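Local coordinates for MHP1 (Microbacterium liquefaciens, PDB 2JLN), which takes up 5-aryl-substituted hydantoins, such as 5-benzyl and 5-indolylmethyl hydantoin, by sodium-dependent symport across the cell membrane, at residues 114-122 / 313-322; 153-161 / 336-344. All coordinates share one frame; numbering follows the deposited sequence.

In the fold
Contact 1 (114-122 / 313-322) joins transmembrane helices 3 and 8 near the centre of the chain, at the sodium and substrate sites; contact 2 (153-161 / 336-344) joins helices 4 and 9 further out, and their centres lie about 11 Å apart. Gln153 links them: its OE1 probably accepts from Asn314 ND2, and its NE2 probably bonds Thr122 OG1, 2.9 Å away. Leu115 and Pro322 of contact 1 also pack on Ser343 of the 336-344 segment. Contact 2 is set back from the binding sites, the side chain of Thr157 being about 9 Å from that of substrate-binding Asn318 and about 13 Å from the sodium ion.

Contact 1 of 2, residues 114-122 / 313-322; sequences SLFWFGFQT and TNPAANLLSP. With NA (sodium ion), chain B.
Asn318 fits as a knob into the hole made by Ser114, Trp117, Phe118 and Gln121, where transmembrane helices 3 and 8 meet in the LeuT-type fold of this transporter. The axes of the two short helical segments, 114-122 and 314-322, come within 8.1 Å of each other and run roughly antiparallel, at 139°.

The polar part runs through two asparagines one turn apart. Asn318 ND2 gives a nearly straight bond (172°) to Asn314 OD1 at 2.9 Å, in the carbonyl plane of Asn314 and almost in Asn318's own amide plane, consistent with the modelled orientation of both amides. The Asn314 ND2 end is thereby turned to helix 104-137, where it makes a weak bond of 3.4 Å to Phe118 O. That carbonyl already accepts from Thr122 N and, at 3.0 Å, from Thr122 OG1, which arrive from opposite faces of its plane. Gln153 of helix 142-157 hydrogen-bonds both Asn314 ND2 and Thr122 OG1.

Packing contacts flank this network. With CG anti to the backbone N (chi1 171°), the Phe118 ring reaches out to Leu319, whose CD1 lies over the centre of one face, a CH-pi contact of 3.9 Å to the centroid; Thr122 OG1 lies over the opposite face, toward the rim. At the other end Leu115 CD2 lies alongside the Pro322 ring, 3.6 Å from its CG. Gln121 lays its CB against Asn314 OD1, 3.7 Å away.

Gln121 and Asn318 belong to the substrate site, so this packing probably helps to shape its wall. Sodium sits just beyond, held also by Ala38, Ile41, Ala309 and Ser312. Thr313 OG1 hydrogen-bonds Met39 O. The same oxygen, Thr313 OG1, coordinates the sodium ion at 2.8 Å.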
# COMPACT_ATOMS: atom_id res chain seq x y z
N SER A 114 1.82 -6.90 -6.18
CA SER A 114 2.76 -6.58 -5.12
C SER A 114 4.15 -7.06 -5.47
O SER A 114 5.12 -6.30 -5.36
CB SER A 114 2.30 -7.20 -3.80
OG SER A 114 1.60 -6.24 -3.02
N LEU A 115 4.24 -8.32 -5.89
CA LEU A 115 5.50 -8.95 -6.28
C LEU A 115 6.16 -8.26 -7.47
O LEU A 115 7.38 -8.10 -7.50
CB LEU A 115 5.24 -10.40 -6.65
CG LEU A 115 5.22 -11.36 -5.48
CD1 LEU A 115 5.37 -12.80 -5.98
CD2 LEU A 115 6.35 -10.95 -4.53
N PHE A 116 5.37 -7.87 -8.47
CA PHE A 116 5.87 -7.08 -9.58
C PHE A 116 6.54 -5.79 -9.08
O PHE A 116 7.75 -5.59 -9.27
CB PHE A 116 4.73 -6.74 -10.55
CG PHE A 116 5.17 -5.95 -11.77
CD1 PHE A 116 5.10 -4.56 -11.78
CD2 PHE A 116 5.64 -6.61 -12.90
CE1 PHE A 116 5.51 -3.83 -12.90
CE2 PHE A 116 6.04 -5.90 -14.02
CZ PHE A 116 5.98 -4.50 -14.02
N TRP A 117 5.77 -4.92 -8.44
CA TRP A 117 6.32 -3.66 -7.99
C TRP A 117 7.50 -3.80 -7.04
O TRP A 117 8.38 -2.94 -7.04
CB TRP A 117 5.24 -2.77 -7.40
CG TRP A 117 4.24 -2.34 -8.41
CD1 TRP A 117 2.91 -2.60 -8.41
CD2 TRP A 117 4.50 -1.56 -9.59
NE1 TRP A 117 2.31 -2.03 -9.51
CE2 TRP A 117 3.26 -1.39 -10.25
CE3 TRP A 117 5.65 -1.00 -10.15
CZ2 TRP A 117 3.15 -0.69 -11.45
CZ3 TRP A 117 5.54 -0.31 -11.34
CH2 TRP A 117 4.29 -0.16 -11.98
N PHE A 118 7.54 -4.86 -6.23
CA PHE A 118 8.74 -5.10 -5.42
C PHE A 118 10.05 -5.15 -6.25
O PHE A 118 11.06 -4.59 -5.84
CB PHE A 118 8.63 -6.36 -4.57
CG PHE A 118 9.93 -6.73 -3.92
CD1 PHE A 118 10.38 -6.02 -2.80
CD2 PHE A 118 10.74 -7.71 -4.45
CE1 PHE A 118 11.59 -6.31 -2.22
CE2 PHE A 118 11.95 -8.02 -3.86
CZ PHE A 118 12.37 -7.31 -2.75
N GLY A 119 10.04 -5.83 -7.40
CA GLY A 119 11.20 -5.89 -8.28
C GLY A 119 11.50 -4.59 -9.04
O GLY A 119 12.66 -4.26 -9.34
N PHE A 120 10.46 -3.83 -9.36
CA PHE A 120 10.68 -2.55 -9.98
C PHE A 120 11.44 -1.63 -9.04
O PHE A 120 12.45 -1.05 -9.42
CB PHE A 120 9.36 -1.91 -10.41
CG PHE A 120 9.53 -0.71 -11.29
CD1 PHE A 120 10.08 -0.84 -12.55
CD2 PHE A 120 9.15 0.56 -10.84
CE1 PHE A 120 10.26 0.27 -13.35
CE2 PHE A 120 9.33 1.69 -11.64
CZ PHE A 120 9.88 1.54 -12.90
N GLN A 121 10.97 -1.49 -7.81
CA GLN A 121 11.64 -0.59 -6.87
C GLN A 121 13.00 -1.13 -6.41
O GLN A 121 13.88 -0.35 -6.04
CB GLN A 121 10.74 -0.33 -5.67
CG GLN A 121 9.37 0.10 -6.08
CD GLN A 121 9.04 1.51 -5.67
OE1 GLN A 121 7.91 1.77 -5.27
NE2 GLN A 121 10.00 2.42 -5.75
N THR A 122 13.17 -2.45 -6.43
CA THR A 122 14.45 -3.01 -6.07
C THR A 122 15.45 -2.50 -7.08
O THR A 122 16.58 -2.18 -6.74
CB THR A 122 14.45 -4.56 -6.01
OG1 THR A 122 13.84 -5.00 -4.79
CG2 THR A 122 15.89 -5.11 -6.04
N THR A 313 9.75 2.64 1.56
CA THR A 313 8.52 2.30 0.87
C THR A 313 8.42 0.83 0.42
O THR A 313 7.45 0.14 0.74
CB THR A 313 8.28 3.23 -0.33
OG1 THR A 313 7.99 4.55 0.15
CG2 THR A 313 7.11 2.76 -1.14
N ASN A 314 9.42 0.35 -0.32
CA ASN A 314 9.38 -1.01 -0.84
C ASN A 314 8.99 -2.12 0.16
O ASN A 314 7.93 -2.74 0.00
CB ASN A 314 10.69 -1.34 -1.55
CG ASN A 314 10.53 -2.44 -2.57
OD1 ASN A 314 9.45 -2.62 -3.13
ND2 ASN A 314 11.61 -3.19 -2.81
N PRO A 315 9.82 -2.38 1.20
CA PRO A 315 9.51 -3.44 2.16
C PRO A 315 8.06 -3.42 2.64
O PRO A 315 7.29 -4.37 2.46
CB PRO A 315 10.43 -3.10 3.34
CG PRO A 315 11.62 -2.60 2.67
CD PRO A 315 11.04 -1.67 1.62
N ALA A 316 7.69 -2.30 3.26
CA ALA A 316 6.40 -2.19 3.89
C ALA A 316 5.25 -2.33 2.89
O ALA A 316 4.25 -2.97 3.20
CB ALA A 316 6.30 -0.88 4.67
N ALA A 317 5.38 -1.76 1.69
CA ALA A 317 4.26 -1.77 0.75
C ALA A 317 4.21 -2.99 -0.18
O ALA A 317 3.14 -3.39 -0.62
CB ALA A 317 4.23 -0.49 -0.05
N ASN A 318 5.36 -3.60 -0.47
CA ASN A 318 5.42 -4.62 -1.51
C ASN A 318 5.85 -6.02 -1.07
O ASN A 318 5.55 -7.00 -1.74
CB ASN A 318 6.33 -4.15 -2.65
CG ASN A 318 5.78 -2.95 -3.40
OD1 ASN A 318 4.57 -2.82 -3.58
ND2 ASN A 318 6.66 -2.08 -3.86
N LEU A 319 6.58 -6.14 0.04
CA LEU A 319 7.15 -7.44 0.41
C LEU A 319 6.45 -8.13 1.58
O LEU A 319 6.30 -9.34 1.57
CB LEU A 319 8.64 -7.32 0.72
CG LEU A 319 9.38 -8.65 0.72
CD1 LEU A 319 9.36 -9.25 -0.68
CD2 LEU A 319 10.77 -8.39 1.16
N LEU A 320 6.05 -7.34 2.58
CA LEU A 320 5.23 -7.82 3.70
C LEU A 320 4.07 -8.69 3.26
O LEU A 320 3.87 -9.77 3.81
CB LEU A 320 4.65 -6.66 4.50
CG LEU A 320 5.47 -6.08 5.64
CD1 LEU A 320 4.63 -5.08 6.40
CD2 LEU A 320 5.93 -7.22 6.55
N SER A 321 3.27 -8.23 2.29
CA SER A 321 2.04 -8.95 1.99
C SER A 321 2.17 -10.24 1.20
O SER A 321 1.33 -11.12 1.35
CB SER A 321 1.01 -8.04 1.34
OG SER A 321 0.73 -6.95 2.20
N PRO A 322 3.18 -10.37 0.34
CA PRO A 322 3.22 -11.76 -0.14
C PRO A 322 3.82 -12.74 0.90
O PRO A 322 3.41 -13.91 0.95
CB PRO A 322 4.09 -11.65 -1.42
CG PRO A 322 4.79 -10.35 -1.29
CD PRO A 322 3.80 -9.46 -0.62
NA NA B . 10.16 6.12 0.88

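Contact 2 of 2, residues 153-161 / 336-344; sequences QVVTTFYGI and FKTGVIVSA
The Phe158 ring meets helix 336-349 with its edge: Lys337 O lies near the ring plane, 3.3 Å from CE2; Ile341 lies near this edge too, though its end is doubtfully placed. One face is covered from within its own segment by Val154 O, offset toward the rim. Phe336 likewise turns an edge across the contact, its CE2 3.7 Å from Thr157 O, while Val340 CG2 of the next helical turn lies over one of its faces.

Lys337 crosses Phe158 at about a right angle, CG resting 3.7 Å from CD2; in the model the chain then bends at its last torsion (chi4 -93°) and NZ turns back toward Phe158 CB. Replacing Phe158 by alanine is likely to open a gap beside Lys337 and Val340 and uncover the aliphatic part of the lysine.

Val154 makes the apolar contacts one turn earlier. Its CG1 lies 4.0 Å from Val340 CG1 and 3.9 Å from Ile341 CG1, and CG2 packs on Ala344 CB.

The short helical segments 153-157 and 336-344 are nearly antiparallel, at 161°, and the type I turn from Thr157 to Gly160 leads the chain on into helix 160-190. On the inner side Thr157 rests on Pro315 of helix 314-329, while Ala344 touches Phe118 of helix 104-137.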
# COMPACT_ATOMS: atom_id res chain seq x y z
N GLN A 153 17.21 -5.64 1.70
CA GLN A 153 15.81 -5.48 2.06
C GLN A 153 15.26 -6.70 2.77
O GLN A 153 14.57 -6.59 3.78
CB GLN A 153 14.98 -5.18 0.81
CG GLN A 153 15.40 -3.93 0.08
CD GLN A 153 14.60 -3.73 -1.18
OE1 GLN A 153 13.53 -3.14 -1.14
NE2 GLN A 153 15.11 -4.23 -2.30
N VAL A 154 15.54 -7.88 2.23
CA VAL A 154 15.11 -9.13 2.84
C VAL A 154 15.57 -9.22 4.30
O VAL A 154 14.79 -9.60 5.19
CB VAL A 154 15.65 -10.33 2.07
CG1 VAL A 154 15.59 -11.56 2.90
CG2 VAL A 154 14.86 -10.49 0.80
N VAL A 155 16.83 -8.86 4.56
CA VAL A 155 17.39 -9.02 5.90
C VAL A 155 16.83 -7.98 6.89
O VAL A 155 16.58 -8.28 8.05
CB VAL A 155 18.96 -9.10 5.88
CG1 VAL A 155 19.47 -9.51 7.22
CG2 VAL A 155 19.47 -10.11 4.87
N THR A 156 16.60 -6.76 6.43
CA THR A 156 15.91 -5.79 7.29
C THR A 156 14.43 -6.05 7.46
O THR A 156 13.84 -5.59 8.43
CB THR A 156 16.05 -4.34 6.80
OG1 THR A 156 15.65 -4.25 5.42
CG2 THR A 156 17.47 -3.84 7.01
N THR A 157 13.81 -6.76 6.52
CA THR A 157 12.40 -7.13 6.65
C THR A 157 12.15 -8.31 7.62
O THR A 157 11.06 -8.44 8.17
CB THR A 157 11.80 -7.44 5.29
OG1 THR A 157 12.00 -6.31 4.45
CG2 THR A 157 10.34 -7.70 5.39
N PHE A 158 13.16 -9.16 7.83
CA PHE A 158 13.10 -10.19 8.87
C PHE A 158 12.65 -9.61 10.22
O PHE A 158 11.95 -10.26 10.98
CB PHE A 158 14.45 -10.89 9.05
CG PHE A 158 14.82 -11.88 7.95
CD1 PHE A 158 16.16 -12.19 7.70
CD2 PHE A 158 13.85 -12.48 7.16
CE1 PHE A 158 16.52 -13.07 6.71
CE2 PHE A 158 14.22 -13.37 6.15
CZ PHE A 158 15.55 -13.67 5.93
N TYR A 159 13.04 -8.38 10.52
CA TYR A 159 12.64 -7.73 11.76
C TYR A 159 11.22 -7.19 11.72
O TYR A 159 10.84 -6.40 12.58
CB TYR A 159 13.63 -6.61 12.13
CG TYR A 159 14.98 -7.18 12.49
CD1 TYR A 159 15.99 -7.33 11.51
CD2 TYR A 159 15.24 -7.63 13.77
CE1 TYR A 159 17.22 -7.88 11.83
CE2 TYR A 159 16.46 -8.19 14.10
CZ TYR A 159 17.45 -8.32 13.13
OH TYR A 159 18.66 -8.88 13.49
N GLY A 160 10.46 -7.62 10.72
CA GLY A 160 9.09 -7.15 10.53
C GLY A 160 8.87 -5.69 10.87
O GLY A 160 9.71 -4.83 10.57
N ILE A 161 7.76 -5.38 11.52
CA ILE A 161 7.44 -3.99 11.78
C ILE A 161 8.41 -3.25 12.70
O ILE A 161 8.38 -2.01 12.75
CB ILE A 161 6.00 -3.82 12.28
CG1 ILE A 161 5.36 -2.59 11.64
CG2 ILE A 161 5.96 -3.73 13.81
CD1 ILE A 161 4.39 -1.93 12.53
N PHE A 336 6.86 -16.90 8.29
CA PHE A 336 7.09 -15.52 7.88
C PHE A 336 8.49 -15.25 7.33
O PHE A 336 8.62 -14.80 6.21
CB PHE A 336 6.80 -14.53 8.99
CG PHE A 336 7.16 -13.13 8.62
CD1 PHE A 336 6.33 -12.40 7.77
CD2 PHE A 336 8.33 -12.56 9.07
CE1 PHE A 336 6.65 -11.11 7.39
CE2 PHE A 336 8.67 -11.26 8.71
CZ PHE A 336 7.83 -10.53 7.86
N LYS A 337 9.53 -15.50 8.12
CA LYS A 337 10.88 -15.26 7.62
C LYS A 337 11.17 -16.03 6.31
O LYS A 337 11.87 -15.53 5.42
CB LYS A 337 11.95 -15.55 8.70
CG LYS A 337 12.14 -14.42 9.76
CD LYS A 337 12.70 -14.99 11.10
CE LYS A 337 13.04 -13.90 12.17
NZ LYS A 337 14.48 -13.35 12.22
N THR A 338 10.62 -17.21 6.16
CA THR A 338 10.90 -17.97 4.94
C THR A 338 10.11 -17.51 3.71
O THR A 338 10.59 -17.67 2.57
CB THR A 338 10.72 -19.46 5.20
OG1 THR A 338 11.98 -19.98 5.60
CG2 THR A 338 10.22 -20.20 3.96
N GLY A 339 8.91 -16.94 3.94
CA GLY A 339 8.00 -16.46 2.91
C GLY A 339 8.53 -15.18 2.28
O GLY A 339 8.39 -14.96 1.08
N VAL A 340 9.15 -14.35 3.11
CA VAL A 340 9.90 -13.19 2.69
C VAL A 340 11.05 -13.51 1.72
O VAL A 340 11.21 -12.83 0.73
CB VAL A 340 10.50 -12.49 3.89
CG1 VAL A 340 11.60 -11.57 3.45
CG2 VAL A 340 9.43 -11.74 4.66
N ILE A 341 11.84 -14.54 2.01
CA ILE A 341 12.89 -14.99 1.07
C ILE A 341 12.36 -15.51 -0.28
O ILE A 341 12.94 -15.23 -1.33
CB ILE A 341 13.83 -16.07 1.74
CG1 ILE A 341 15.01 -15.38 2.43
CG2 ILE A 341 14.34 -17.09 0.70
CD1 ILE A 341 15.30 -15.90 3.84
N VAL A 342 11.28 -16.28 -0.26
CA VAL A 342 10.69 -16.75 -1.52
C VAL A 342 9.99 -15.64 -2.32
O VAL A 342 9.89 -15.73 -3.54
CB VAL A 342 9.72 -17.93 -1.30
CG1 VAL A 342 8.99 -18.24 -2.59
CG2 VAL A 342 10.46 -19.15 -0.82
N SER A 343 9.50 -14.59 -1.66
CA SER A 343 8.80 -13.51 -2.37
C SER A 343 9.74 -12.55 -3.06
O SER A 343 9.47 -12.09 -4.15
CB SER A 343 7.92 -12.72 -1.41
OG SER A 343 6.80 -13.49 -1.07
N ALA A 344 10.84 -12.24 -2.40
CA ALA A 344 11.82 -11.35 -2.97
C ALA A 344 12.55 -12.04 -4.12
O ALA A 344 13.09 -11.38 -5.01
CB ALA A 344 12.80 -10.89 -1.89